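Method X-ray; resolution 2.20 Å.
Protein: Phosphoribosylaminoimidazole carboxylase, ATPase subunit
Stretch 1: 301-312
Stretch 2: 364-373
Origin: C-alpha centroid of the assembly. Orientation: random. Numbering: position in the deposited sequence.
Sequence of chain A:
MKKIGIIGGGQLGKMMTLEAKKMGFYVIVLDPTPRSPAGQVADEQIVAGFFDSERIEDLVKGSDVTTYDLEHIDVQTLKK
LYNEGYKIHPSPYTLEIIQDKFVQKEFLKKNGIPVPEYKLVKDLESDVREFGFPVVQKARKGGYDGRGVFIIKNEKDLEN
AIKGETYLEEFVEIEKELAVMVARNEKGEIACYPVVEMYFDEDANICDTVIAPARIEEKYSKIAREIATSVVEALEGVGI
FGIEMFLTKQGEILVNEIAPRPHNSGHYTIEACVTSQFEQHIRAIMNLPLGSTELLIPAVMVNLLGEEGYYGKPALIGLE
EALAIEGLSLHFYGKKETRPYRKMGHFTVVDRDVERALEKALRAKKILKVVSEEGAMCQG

Stretch 1 301-312: MVNLLGEEGYYG
Stretch 2 (364-373) AKKILKVVSE

Two chain segments can be joined by very few direct backbone bonds when side chains and bridging waters carry the rest, and residues 301-312 and 364-373 of this ATPase subunit illustrate the principle. The first stretch is a strand through L305 that leaves through G306 (-63/134) into a type II turn from E307 (-69/155) to Y310; the second begins with a compact bend and becomes a strand at K369-S372. V302 lies nearest K365 (CA-CA 7.2 Å), G306 nearest V370 (5.0 Å) and Y310 nearest S372 (5.2 Å), so both chains run in the same direction, closing from 7.2 Å to about 5 Å between CA atoms and then keeping that spacing.

A364 opens the bend, its O accepting from I367 N and L368 N, each at 2.9 Å. K365, with helical backbone angles (-60/-21) and a t, t, t, p side chain, lays its aliphatic portion beside the strand, CG 4.2 Å from CG1 of V302 (chi1 t). K366 and I367 do not reach the first stretch. At L368 the backbone extends (-78/127); with chi1 at -99°, between wells, and chi2 t, L368 places CB 4.0 Å from CD2 of L304, a buried leucine in the m, t rotamer whose CA-to-CB bond points toward the second stretch.

K369 (-149/134; m, t, t, m), its CA-to-CB bond sideways, pairs its amine with the acid of E307, which is folded back as m, m with chi3 at -55°. The salt bridge is long, K369 NZ to E307 OE2 3.9 Å, so the attraction is electrostatic without close ionic contact.

V370 (-91/118, chi1 t) is the hub. Its CG2 packs 4.1 Å from CB of L304, an apolar pairing between two buried side chains, while its O accepts the direct hydrogen bond between the stretches, from E307 N at 3.0 Å and a nearly linear 174°. On its amide side a water replaces direct pairing: V370 N donates to water 1 at 3.1 Å, and the water donates to L305 O and to E307 OE2, both at 2.6 Å. One solvent molecule thus ties two backbones and a carboxylate together.

V371 (-124/-174, chi1 156°) places CG1 over one face of the Y310 ring, 3.6 Å from the centroid and 27° off the normal, a CH-pi contact, largely dispersive, in which a methyl lies over the aromatic face. Y310 adopts chi1 -71° and chi2 -75°.

The CA-to-CB bond of S372 (-103/151, chi1 p) points toward the first stretch. Its OG lies at the ring edge, 3.3 Å from CD1 of Y310, and its CB is 3.1 Å from O of Y311. Water 2 accepts from Y311 N at 2.6 Å and makes a weak hydrogen bond with S372 OG at 3.4 Å, forming a second, separate water bridge. E373 ends the stretch without contacting the first.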

# COMPACT_ATOMS: atom_id res chain seq x y z
N MSE A 301 -11.12 11.14 4.76
CA MSE A 301 -11.51 9.76 4.48
C MSE A 301 -12.99 9.59 4.75
O MSE A 301 -13.51 10.10 5.75
CB MSE A 301 -10.73 8.78 5.35
CG MSE A 301 -11.11 7.33 5.10
SE MSE A 301 -11.48 6.34 6.72
CE MSE A 301 -13.28 6.94 7.05
N VAL A 302 -13.66 8.89 3.85
CA VAL A 302 -15.09 8.63 3.96
C VAL A 302 -15.36 7.14 3.81
O VAL A 302 -14.84 6.49 2.89
CB VAL A 302 -15.91 9.38 2.87
CG1 VAL A 302 -17.37 8.98 2.93
CG2 VAL A 302 -15.78 10.88 3.05
N ASN A 303 -16.18 6.59 4.70
CA ASN A 303 -16.52 5.18 4.66
C ASN A 303 -17.55 4.89 3.58
O ASN A 303 -18.46 5.68 3.36
CB ASN A 303 -17.07 4.70 6.01
CG ASN A 303 -16.01 4.60 7.07
OD1 ASN A 303 -14.96 4.00 6.86
ND2 ASN A 303 -16.28 5.19 8.23
N LEU A 304 -17.39 3.77 2.91
CA LEU A 304 -18.34 3.36 1.89
C LEU A 304 -19.13 2.23 2.53
O LEU A 304 -18.56 1.21 2.91
CB LEU A 304 -17.62 2.83 0.65
CG LEU A 304 -17.08 3.85 -0.35
CD1 LEU A 304 -16.49 3.12 -1.53
CD2 LEU A 304 -18.20 4.76 -0.82
N LEU A 305 -20.43 2.43 2.69
CA LEU A 305 -21.30 1.42 3.28
C LEU A 305 -22.29 0.97 2.23
O LEU A 305 -22.63 1.73 1.32
CB LEU A 305 -22.07 2.00 4.48
CG LEU A 305 -21.32 2.72 5.61
CD1 LEU A 305 -22.34 3.17 6.65
CD2 LEU A 305 -20.28 1.82 6.24
N GLY A 306 -22.77 -0.26 2.35
CA GLY A 306 -23.74 -0.74 1.38
C GLY A 306 -25.00 0.10 1.47
O GLY A 306 -25.47 0.39 2.57
N GLU A 307 -25.52 0.51 0.33
CA GLU A 307 -26.73 1.32 0.28
C GLU A 307 -27.93 0.49 0.73
O GLU A 307 -27.92 -0.74 0.62
CB GLU A 307 -26.99 1.84 -1.14
CG GLU A 307 -26.03 2.92 -1.61
CD GLU A 307 -26.05 4.15 -0.72
OE1 GLU A 307 -27.15 4.72 -0.52
OE2 GLU A 307 -24.98 4.55 -0.23
N GLU A 308 -28.96 1.17 1.22
CA GLU A 308 -30.18 0.51 1.66
C GLU A 308 -30.87 -0.20 0.50
O GLU A 308 -30.81 0.24 -0.64
CB GLU A 308 -31.14 1.54 2.26
CG GLU A 308 -30.74 2.08 3.62
CD GLU A 308 -31.61 3.25 4.05
OE1 GLU A 308 -32.85 3.12 4.02
OE2 GLU A 308 -31.04 4.30 4.41
N GLY A 309 -31.53 -1.32 0.81
CA GLY A 309 -32.26 -2.05 -0.22
C GLY A 309 -31.43 -2.83 -1.22
O GLY A 309 -31.93 -3.21 -2.28
N TYR A 310 -30.16 -3.06 -0.90
CA TYR A 310 -29.29 -3.82 -1.79
C TYR A 310 -28.62 -4.94 -1.03
O TYR A 310 -28.06 -4.72 0.04
CB TYR A 310 -28.23 -2.90 -2.39
CG TYR A 310 -28.81 -1.95 -3.41
CD1 TYR A 310 -29.17 -2.40 -4.67
CD2 TYR A 310 -29.02 -0.61 -3.09
CE1 TYR A 310 -29.73 -1.54 -5.61
CE2 TYR A 310 -29.59 0.26 -4.02
CZ TYR A 310 -29.94 -0.22 -5.28
OH TYR A 310 -30.51 0.63 -6.20
N TYR A 311 -28.71 -6.15 -1.58
CA TYR A 311 -28.13 -7.34 -0.97
C TYR A 311 -27.50 -8.20 -2.07
O TYR A 311 -27.90 -8.10 -3.22
CB TYR A 311 -29.22 -8.15 -0.27
CG TYR A 311 -30.00 -7.36 0.75
CD1 TYR A 311 -29.70 -7.45 2.11
CD2 TYR A 311 -31.03 -6.50 0.36
CE1 TYR A 311 -30.41 -6.70 3.06
CE2 TYR A 311 -31.74 -5.74 1.28
CZ TYR A 311 -31.42 -5.84 2.63
OH TYR A 311 -32.09 -5.07 3.54
N GLY A 312 -26.53 -9.03 -1.71
CA GLY A 312 -25.89 -9.89 -2.70
C GLY A 312 -24.50 -9.45 -3.15
O GLY A 312 -23.74 -8.87 -2.36
N ALA A 364 -18.17 13.73 -3.53
CA ALA A 364 -18.03 12.36 -4.02
C ALA A 364 -18.81 11.37 -3.15
O ALA A 364 -19.17 10.28 -3.60
CB ALA A 364 -16.56 11.97 -4.06
N LYS A 365 -19.07 11.75 -1.90
CA LYS A 365 -19.81 10.90 -0.98
C LYS A 365 -21.21 10.60 -1.51
O LYS A 365 -21.84 9.62 -1.11
CB LYS A 365 -19.91 11.58 0.40
CG LYS A 365 -20.78 10.84 1.42
CD LYS A 365 -20.70 11.52 2.78
CE LYS A 365 -21.72 10.94 3.75
NZ LYS A 365 -21.60 9.47 3.91
N LYS A 366 -21.69 11.44 -2.43
CA LYS A 366 -23.01 11.28 -3.02
C LYS A 366 -22.94 10.55 -4.35
O LYS A 366 -23.95 10.08 -4.86
CB LYS A 366 -23.66 12.64 -3.24
CG LYS A 366 -23.86 13.43 -1.96
CD LYS A 366 -24.38 14.83 -2.25
CE LYS A 366 -24.56 15.62 -0.96
NZ LYS A 366 -24.94 17.03 -1.23
N ILE A 367 -21.73 10.45 -4.91
CA ILE A 367 -21.50 9.81 -6.20
C ILE A 367 -21.11 8.33 -6.09
O ILE A 367 -21.65 7.49 -6.81
CB ILE A 367 -20.40 10.57 -6.97
CG1 ILE A 367 -20.87 12.00 -7.23
CG2 ILE A 367 -20.05 9.85 -8.26
CD1 ILE A 367 -19.84 12.87 -7.93
N LEU A 368 -20.15 8.03 -5.22
CA LEU A 368 -19.70 6.66 -5.01
C LEU A 368 -20.70 5.90 -4.17
O LEU A 368 -21.06 6.35 -3.08
CB LEU A 368 -18.34 6.64 -4.31
CG LEU A 368 -17.12 6.44 -5.20
CD1 LEU A 368 -15.86 6.40 -4.34
CD2 LEU A 368 -17.28 5.15 -5.98
N LYS A 369 -21.15 4.75 -4.65
CA LYS A 369 -22.11 3.96 -3.90
C LYS A 369 -21.98 2.46 -4.14
O LYS A 369 -21.83 2.01 -5.27
CB LYS A 369 -23.53 4.42 -4.24
CG LYS A 369 -23.77 5.88 -3.90
CD LYS A 369 -25.23 6.27 -3.98
CE LYS A 369 -25.42 7.71 -3.52
NZ LYS A 369 -24.84 7.94 -2.16
N VAL A 370 -22.02 1.70 -3.05
CA VAL A 370 -21.93 0.25 -3.12
C VAL A 370 -23.35 -0.27 -3.22
O VAL A 370 -24.17 -0.07 -2.33
CB VAL A 370 -21.27 -0.34 -1.87
CG1 VAL A 370 -21.20 -1.85 -1.98
CG2 VAL A 370 -19.88 0.26 -1.69
N VAL A 371 -23.63 -0.94 -4.33
CA VAL A 371 -24.95 -1.48 -4.62
C VAL A 371 -24.83 -2.99 -4.87
O VAL A 371 -23.76 -3.57 -4.67
CB VAL A 371 -25.54 -0.72 -5.85
CG1 VAL A 371 -26.58 -1.55 -6.58
CG2 VAL A 371 -26.14 0.59 -5.38
N SER A 372 -25.92 -3.62 -5.28
CA SER A 372 -25.91 -5.04 -5.57
C SER A 372 -25.88 -5.25 -7.07
O SER A 372 -26.38 -4.43 -7.85
CB SER A 372 -27.17 -5.71 -5.01
OG SER A 372 -28.29 -5.38 -5.81
N GLU A 373 -25.29 -6.37 -7.47
CA GLU A 373 -25.20 -6.73 -8.88
C GLU A 373 -26.52 -7.40 -9.27
O GLU A 373 -26.51 -8.64 -9.47
CB GLU A 373 -24.03 -7.69 -9.08
CG GLU A 373 -23.56 -7.82 -10.52
CD GLU A 373 -22.48 -8.88 -10.66
OE1 GLU A 373 -21.56 -8.90 -9.81
OE2 GLU A 373 -22.55 -9.68 -11.62
O HOH W 1 -22.66 3.47 -0.65
O HOH W 2 -30.51 -6.40 -3.48